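Local coordinates for interferon-activable protein 202 (PDB 4L5R) that binds double-stranded DNA without sequence specificity and inhibits activation of the AIM2 inflammasome, probably by sequestering cytoplasmic DNA, at a contact of chain A with DNA. Numbering follows the deposited sequence.

Site 1 and site 2 lie about 17 Å apart, measured between the centres of their C-alpha atoms, and share no residue. Both belong to the first HIN-200 domain of p202, an OB-fold module. Site 1 uses strands 133-136, 141-146 and 151-156 with the turn between the first two, and grips chain B; site 2 uses strand 176-179 and neighbouring loops, and grips chain C. Each site holds the phosphates of DG7 and DT8 in its strand. Together they let one domain hold both backbones of the duplex, as suits electrostatic binding without regard to sequence.

Site 1: a contact of chain A with DNA. Residues 135, 137-140, 142, 153. With nucleotides of chain B.
Strand 133-136 leads into a turn in which Asp138 is helical and Lys139 close to it, so that the amide of Lys139 points at the phosphate of DT8 of chain B, before Ser140 returns to an extended conformation ahead of strand 141-146. This turn and its strands, part of the first HIN-200 domain, form a sequence-independent clamp on the phosphates of chain B. The Lys139 N donates to DT8 OP1 at 2.8 Å, while its CB and CG methylenes lie alongside the same phosphate. Asp138 N reaches DT8 OP1 indirectly, through a water. The other non-bridging oxygen is taken by Ser140, whose OG sits between its backbone N and carbonyl carbon and donates to DT8 OP2 at 2.5 Å.

Asn137 both touches the DNA and steadies this serine: its ND2 gives a hydrogen to Ser140 OG at 3.1 Å, with the hydroxyl tilted out of the amide plane. The carboxamide also lies alongside the DG7 sugar, Asn137 CG being 3.7 Å from DG7 C3'. An alanine here would remove the amide and would probably leave the Ser140 hydroxyl less firmly oriented and the packing against the deoxyribose looser.

At the DG7 phosphate, two lysines converge from different strands. Lys135 starts with CG anti to its backbone N, then bends at each later torsion to bring NZ to DG7 OP1 at 2.9 Å in a salt bridge. Thr142 shares that oxygen, its OG1 donating to DG7 OP1 at 2.5 Å while the CG2 methyl lies beside the phosphate. Lys153, also with CG anti to the backbone N, is straighter, bent mainly at chi3 (-139°), and reaches across from strand 151-156. Its ammonium forms a salt bridge with the opposite non-bridging oxygen, where Lys153 NZ lies 2.8 Å from DG7 OP2.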
loop_
_atom_site.group_PDB
_atom_site.type_symbol
_atom_site.label_atom_id
_atom_site.label_comp_id
_atom_site.label_asym_id
_atom_site.label_seq_id
_atom_site.Cartn_x
_atom_site.Cartn_y
_atom_site.Cartn_z
ATOM N N LYS A 135 -6.093 -15.902 -14.143
ATOM C CA LYS A 135 -6.033 -16.000 -15.597
ATOM C C LYS A 135 -5.066 -14.984 -16.154
ATOM O O LYS A 135 -5.215 -13.789 -15.913
ATOM C CB LYS A 135 -7.414 -15.800 -16.226
ATOM C CG LYS A 135 -7.349 -15.553 -17.729
ATOM C CD LYS A 135 -8.418 -16.310 -18.505
ATOM C CE LYS A 135 -9.737 -15.550 -18.551
ATOM N NZ LYS A 135 -10.424 -15.514 -17.226
ATOM N N ASN A 137 -3.875 -12.990 -19.246
ATOM C CA ASN A 137 -4.331 -12.574 -20.567
ATOM C C ASN A 137 -3.246 -11.799 -21.301
ATOM O O ASN A 137 -2.196 -11.486 -20.723
ATOM C CB ASN A 137 -5.587 -11.710 -20.447
ATOM C CG ASN A 137 -6.655 -12.365 -19.606
ATOM O OD1 ASN A 137 -7.213 -13.409 -19.973
ATOM N ND2 ASN A 137 -6.944 -11.761 -18.456
ATOM N N ASP A 138 -3.503 -11.478 -22.567
ATOM C CA ASP A 138 -2.604 -10.614 -23.333
ATOM C C ASP A 138 -2.313 -9.296 -22.624
ATOM O O ASP A 138 -1.153 -8.893 -22.492
ATOM C CB ASP A 138 -3.209 -10.288 -24.696
ATOM C CG ASP A 138 -2.973 -11.378 -25.718
ATOM O OD1 ASP A 138 -2.441 -12.443 -25.339
ATOM O OD2 ASP A 138 -3.328 -11.170 -26.899
ATOM N N LYS A 139 -3.370 -8.618 -22.180
ATOM C CA LYS A 139 -3.225 -7.247 -21.686
ATOM C C LYS A 139 -3.496 -7.106 -20.188
ATOM O O LYS A 139 -3.383 -6.012 -19.624
ATOM C CB LYS A 139 -4.128 -6.295 -22.482
ATOM C CG LYS A 139 -3.867 -6.308 -23.998
ATOM C CD LYS A 139 -2.388 -6.076 -24.303
ATOM C CE LYS A 139 -2.111 -6.035 -25.807
ATOM N NZ LYS A 139 -2.598 -4.769 -26.421
ATOM N N SER A 140 -3.827 -8.212 -19.536
ATOM C CA SER A 140 -4.137 -8.170 -18.114
ATOM C C SER A 140 -3.901 -9.510 -17.447
ATOM O O SER A 140 -3.689 -10.532 -18.120
ATOM C CB SER A 140 -5.601 -7.776 -17.914
ATOM O OG SER A 140 -6.463 -8.732 -18.498
ATOM N N THR A 142 -6.111 -11.443 -14.431
ATOM C CA THR A 142 -7.265 -11.307 -13.540
ATOM C C THR A 142 -7.296 -12.439 -12.534
ATOM O O THR A 142 -6.740 -13.511 -12.770
ATOM C CB THR A 142 -8.576 -11.266 -14.311
ATOM O OG1 THR A 142 -8.703 -12.465 -15.079
ATOM C CG2 THR A 142 -8.603 -10.052 -15.233
ATOM N N LYS A 153 -13.584 -9.951 -8.049
ATOM C CA LYS A 153 -12.627 -10.005 -9.154
ATOM C C LYS A 153 -11.510 -8.977 -8.973
ATOM O O LYS A 153 -11.764 -7.838 -8.592
ATOM C CB LYS A 153 -13.348 -9.747 -10.469
ATOM C CG LYS A 153 -12.497 -9.915 -11.702
ATOM C CD LYS A 153 -13.187 -9.233 -12.865
ATOM C CE LYS A 153 -13.084 -10.042 -14.116
ATOM N NZ LYS A 153 -13.856 -9.367 -15.189
ATOM P P DG B 6 -16.828 -14.157 -14.766
ATOM O OP1 DG B 6 -15.962 -15.028 -13.940
ATOM O OP2 DG B 6 -17.474 -12.951 -14.211
ATOM O "O5'" DG B 6 -15.977 -13.686 -16.025
ATOM C "C5'" DG B 6 -15.264 -14.666 -16.782
ATOM C "C4'" DG B 6 -14.535 -13.946 -17.894
ATOM O "O4'" DG B 6 -15.496 -13.565 -18.899
ATOM C "C3'" DG B 6 -13.795 -12.670 -17.470
ATOM O "O3'" DG B 6 -12.500 -12.804 -18.018
ATOM C "C2'" DG B 6 -14.565 -11.546 -18.160
ATOM C "C1'" DG B 6 -15.164 -12.284 -19.359
ATOM N N9 DG B 6 -16.370 -11.678 -19.921
ATOM C C8 DG B 6 -17.526 -11.287 -19.284
ATOM N N7 DG B 6 -18.404 -10.758 -20.094
ATOM C C5 DG B 6 -17.792 -10.807 -21.348
ATOM C C6 DG B 6 -18.242 -10.399 -22.632
ATOM O O6 DG B 6 -19.321 -9.876 -22.946
ATOM N N1 DG B 6 -17.284 -10.638 -23.617
ATOM C C2 DG B 6 -16.057 -11.212 -23.389
ATOM N N2 DG B 6 -15.246 -11.376 -24.441
ATOM N N3 DG B 6 -15.633 -11.604 -22.203
ATOM C C4 DG B 6 -16.546 -11.373 -21.243
ATOM P P DG B 7 -11.321 -11.787 -17.617
ATOM O OP1 DG B 7 -10.194 -12.593 -17.103
ATOM O OP2 DG B 7 -11.906 -10.706 -16.776
ATOM O "O5'" DG B 7 -10.867 -11.181 -19.016
ATOM C "C5'" DG B 7 -10.467 -12.078 -20.078
ATOM C "C4'" DG B 7 -10.077 -11.283 -21.306
ATOM O "O4'" DG B 7 -11.276 -10.805 -21.957
ATOM C "C3'" DG B 7 -9.206 -10.045 -21.063
ATOM O "O3'" DG B 7 -8.232 -9.997 -22.107
ATOM C "C2'" DG B 7 -10.192 -8.877 -21.115
ATOM C "C1'" DG B 7 -11.226 -9.394 -22.103
ATOM N N9 DG B 7 -12.605 -8.977 -21.882
ATOM C C8 DG B 7 -13.318 -9.044 -20.708
ATOM N N7 DG B 7 -14.546 -8.626 -20.832
ATOM C C5 DG B 7 -14.660 -8.276 -22.169
ATOM C C6 DG B 7 -15.762 -7.762 -22.891
ATOM O O6 DG B 7 -16.906 -7.505 -22.471
ATOM N N1 DG B 7 -15.432 -7.544 -24.230
ATOM C C2 DG B 7 -14.194 -7.801 -24.784
ATOM N N2 DG B 7 -14.029 -7.548 -26.085
ATOM N N3 DG B 7 -13.162 -8.284 -24.119
ATOM C C4 DG B 7 -13.470 -8.493 -22.825
ATOM P P DT B 8 -7.190 -8.781 -22.202
ATOM O OP1 DT B 8 -5.960 -9.286 -22.852
ATOM O OP2 DT B 8 -7.095 -8.133 -20.863
ATOM O "O5'" DT B 8 -7.897 -7.766 -23.204
ATOM C "C5'" DT B 8 -8.092 -8.141 -24.555
ATOM C "C4'" DT B 8 -8.648 -6.960 -25.323
ATOM O "O4'" DT B 8 -10.018 -6.744 -24.922
ATOM C "C3'" DT B 8 -7.913 -5.637 -25.113
ATOM O "O3'" DT B 8 -7.430 -5.219 -26.383
ATOM C "C2'" DT B 8 -8.955 -4.676 -24.527
ATOM C "C1'" DT B 8 -10.270 -5.354 -24.900
ATOM N N1 DT B 8 -11.412 -5.198 -23.962
ATOM C C2 DT B 8 -12.603 -4.758 -24.484
ATOM O O2 DT B 8 -12.739 -4.467 -25.654
ATOM N N3 DT B 8 -13.627 -4.660 -23.580
ATOM C C4 DT B 8 -13.585 -4.966 -22.236
ATOM O O4 DT B 8 -14.574 -4.842 -21.517
ATOM C C5 DT B 8 -12.305 -5.432 -21.754
ATOM C C7 DT B 8 -12.135 -5.791 -20.305
ATOM C C6 DT B 8 -11.290 -5.532 -22.628
HETATM O O HOH W 1 -5.899 -11.858 -24.057
#

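Site 2: a contact of chain A with DNA. Residues 121-122, 177, 179-180, 190. With nucleotides of chain C.
Charge pairing at this backbone-binding surface centres on Arg179, at the end of strand 176-179. Its CG is anti to the carbonyl carbon (chi1 -72°), and the chain then runs extended to NE, carrying the guanidinium to the phosphate of DG7 in chain C. Arg179 NE forms both a salt bridge and a hydrogen bond with DG7 OP2 at 2.8 Å. The bond is fairly straight, 160° at the hydrogen, and the oxygen lies at the edge of the guanidinium, nearly in its plane. NH2 adds a weak bond to the same oxygen, so the group meets it with its NE and NH2 side.

Uncharged or potentially charged donors complete the grip. His177 approaches the other non-bridging oxygen of DG7 edge-on: its ND1 donates to DG7 OP1 at 2.9 Å, with the oxygen 5° from the imidazole plane. The neighbouring phosphates could favour the protonated ring, although the coordinates do not show its ionisation. At DT8, the two non-bridging oxygens are divided between loops. Ser121, with OG anti to its carbonyl carbon, donates from that hydroxyl to DT8 OP1 at 2.6 Å, whereas the main-chain N of Lys180 donates to DT8 OP2 at 2.8 Å.

A water reinforces the arginine contact, linking its NH2 to DG7 OP2; it also lies over the rim of one face of the His177 ring.

Gly122 adds an apolar touch, its CA 3.8 Å from DG7 C5' of the sugar. The hydrogen bonds described all go to phosphate oxygens, directly or through the water, in keeping with non-specific binding. Beyond the phosphate, the guanidinium makes a minor apolar touch on a thymine methyl: Arg179 NH1, the branch turned away from the phosphate, lies 3.4 Å from the DT8 methyl C7.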
loop_
_atom_site.group_PDB
_atom_site.type_symbol
_atom_site.label_atom_id
_atom_site.label_comp_id
_atom_site.label_asym_id
_atom_site.label_seq_id
_atom_site.Cartn_x
_atom_site.Cartn_y
_atom_site.Cartn_z
ATOM N N SER A 121 -16.327 4.046 -4.176
ATOM C CA SER A 121 -15.506 3.845 -5.366
ATOM C C SER A 121 -14.253 4.684 -5.225
ATOM O O SER A 121 -14.299 5.794 -4.703
ATOM C CB SER A 121 -16.252 4.264 -6.635
ATOM O OG SER A 121 -17.439 3.511 -6.796
ATOM N N GLY A 122 -13.125 4.152 -5.681
ATOM C CA GLY A 122 -11.888 4.903 -5.649
ATOM C C GLY A 122 -11.078 4.615 -4.407
ATOM O O GLY A 122 -9.908 4.988 -4.321
ATOM N N HIS A 177 -7.702 -0.281 -6.493
ATOM C CA HIS A 177 -8.802 0.668 -6.453
ATOM C C HIS A 177 -10.153 -0.045 -6.505
ATOM O O HIS A 177 -10.413 -0.827 -7.419
ATOM C CB HIS A 177 -8.680 1.654 -7.616
ATOM C CG HIS A 177 -7.403 2.442 -7.604
ATOM N ND1 HIS A 177 -7.367 3.794 -7.859
ATOM C CD2 HIS A 177 -6.121 2.067 -7.384
ATOM C CE1 HIS A 177 -6.118 4.225 -7.780
ATOM N NE2 HIS A 177 -5.342 3.196 -7.492
ATOM N N ARG A 179 -13.718 -0.436 -7.622
ATOM C CA ARG A 179 -14.619 0.081 -8.648
ATOM C C ARG A 179 -16.009 -0.551 -8.480
ATOM O O ARG A 179 -16.135 -1.689 -8.041
ATOM C CB ARG A 179 -14.065 -0.174 -10.065
ATOM C CG ARG A 179 -12.854 0.723 -10.414
ATOM C CD ARG A 179 -12.433 0.586 -11.883
ATOM N NE ARG A 179 -11.216 1.352 -12.153
ATOM C CZ ARG A 179 -10.640 1.453 -13.346
ATOM N NH1 ARG A 179 -11.175 0.844 -14.396
ATOM N NH2 ARG A 179 -9.532 2.171 -13.491
ATOM N N LYS A 180 -17.050 0.198 -8.811
ATOM C CA LYS A 180 -18.409 -0.286 -8.586
ATOM C C LYS A 180 -19.298 0.018 -9.783
ATOM O O LYS A 180 -19.129 -0.563 -10.853
ATOM C CB LYS A 180 -18.983 0.338 -7.307
ATOM C CG LYS A 180 -18.122 0.096 -6.066
ATOM C CD LYS A 180 -18.577 0.927 -4.870
ATOM C CE LYS A 180 -19.627 0.196 -4.045
ATOM N NZ LYS A 180 -19.995 0.970 -2.821
ATOM N N GLY A 190 -4.009 0.460 -10.213
ATOM C CA GLY A 190 -3.769 1.865 -10.503
ATOM C C GLY A 190 -2.267 2.089 -10.646
ATOM O O GLY A 190 -1.487 1.135 -10.593
ATOM P P DG C 6 -4.423 6.410 -10.392
ATOM O OP1 DG C 6 -4.394 6.409 -8.908
ATOM O OP2 DG C 6 -3.705 5.364 -11.154
ATOM O "O5'" DG C 6 -5.955 6.388 -10.859
ATOM C "C5'" DG C 6 -6.894 7.239 -10.200
ATOM C "C4'" DG C 6 -8.210 7.216 -10.949
ATOM O "O4'" DG C 6 -8.111 8.066 -12.129
ATOM C "C3'" DG C 6 -8.630 5.823 -11.430
ATOM O "O3'" DG C 6 -9.990 5.552 -11.090
ATOM C "C2'" DG C 6 -8.516 5.944 -12.943
ATOM C "C1'" DG C 6 -8.929 7.406 -13.060
ATOM N N9 DG C 6 -8.860 7.914 -14.428
ATOM C C8 DG C 6 -7.904 7.696 -15.394
ATOM N N7 DG C 6 -8.188 8.265 -16.537
ATOM C C5 DG C 6 -9.412 8.884 -16.313
ATOM C C6 DG C 6 -10.224 9.658 -17.171
ATOM O O6 DG C 6 -10.010 9.962 -18.351
ATOM N N1 DG C 6 -11.387 10.089 -16.529
ATOM C C2 DG C 6 -11.714 9.808 -15.220
ATOM N N2 DG C 6 -12.870 10.301 -14.751
ATOM N N3 DG C 6 -10.955 9.093 -14.406
ATOM C C4 DG C 6 -9.832 8.672 -15.022
ATOM P P DG C 7 -10.345 4.470 -9.955
ATOM O OP1 DG C 7 -9.846 4.991 -8.664
ATOM O OP2 DG C 7 -9.924 3.131 -10.438
ATOM O "O5'" DG C 7 -11.947 4.446 -9.957
ATOM C "C5'" DG C 7 -12.649 5.535 -9.356
ATOM C "C4'" DG C 7 -13.908 5.844 -10.147
ATOM O "O4'" DG C 7 -13.576 6.526 -11.384
ATOM C "C3'" DG C 7 -14.749 4.628 -10.520
ATOM O "O3'" DG C 7 -16.089 4.944 -10.212
ATOM C "C2'" DG C 7 -14.542 4.457 -12.023
ATOM C "C1'" DG C 7 -14.267 5.891 -12.449
ATOM N N9 DG C 7 -13.452 5.992 -13.656
ATOM C C8 DG C 7 -12.148 5.590 -13.831
ATOM N N7 DG C 7 -11.699 5.822 -15.038
ATOM C C5 DG C 7 -12.767 6.415 -15.703
ATOM C C6 DG C 7 -12.885 6.895 -17.035
ATOM O O6 DG C 7 -12.034 6.894 -17.940
ATOM N N1 DG C 7 -14.153 7.421 -17.282
ATOM C C2 DG C 7 -15.173 7.474 -16.359
ATOM N N2 DG C 7 -16.334 8.006 -16.758
ATOM N N3 DG C 7 -15.072 7.038 -15.114
ATOM C C4 DG C 7 -13.851 6.521 -14.859
ATOM P P DT C 8 -17.235 3.824 -10.300
ATOM O OP1 DT C 8 -18.231 4.114 -9.239
ATOM O OP2 DT C 8 -16.591 2.499 -10.400
ATOM O "O5'" DT C 8 -17.897 4.076 -11.731
ATOM C "C5'" DT C 8 -18.493 5.327 -12.010
ATOM C "C4'" DT C 8 -19.119 5.270 -13.388
ATOM O "O4'" DT C 8 -18.096 5.385 -14.398
ATOM C "C3'" DT C 8 -19.899 3.997 -13.705
ATOM O "O3'" DT C 8 -21.233 4.402 -13.973
ATOM C "C2'" DT C 8 -19.211 3.383 -14.931
ATOM C "C1'" DT C 8 -18.445 4.576 -15.498
ATOM N N1 DT C 8 -17.146 4.304 -16.167
ATOM C C2 DT C 8 -16.974 4.742 -17.462
ATOM O O2 DT C 8 -17.836 5.320 -18.099
ATOM N N3 DT C 8 -15.740 4.477 -17.990
ATOM C C4 DT C 8 -14.679 3.841 -17.380
ATOM O O4 DT C 8 -13.614 3.667 -17.970
ATOM C C5 DT C 8 -14.921 3.409 -16.022
ATOM C C7 DT C 8 -13.851 2.698 -15.243
ATOM C C6 DT C 8 -16.126 3.669 -15.486
HETATM O O HOH W 2 -7.444 2.377 -11.218
#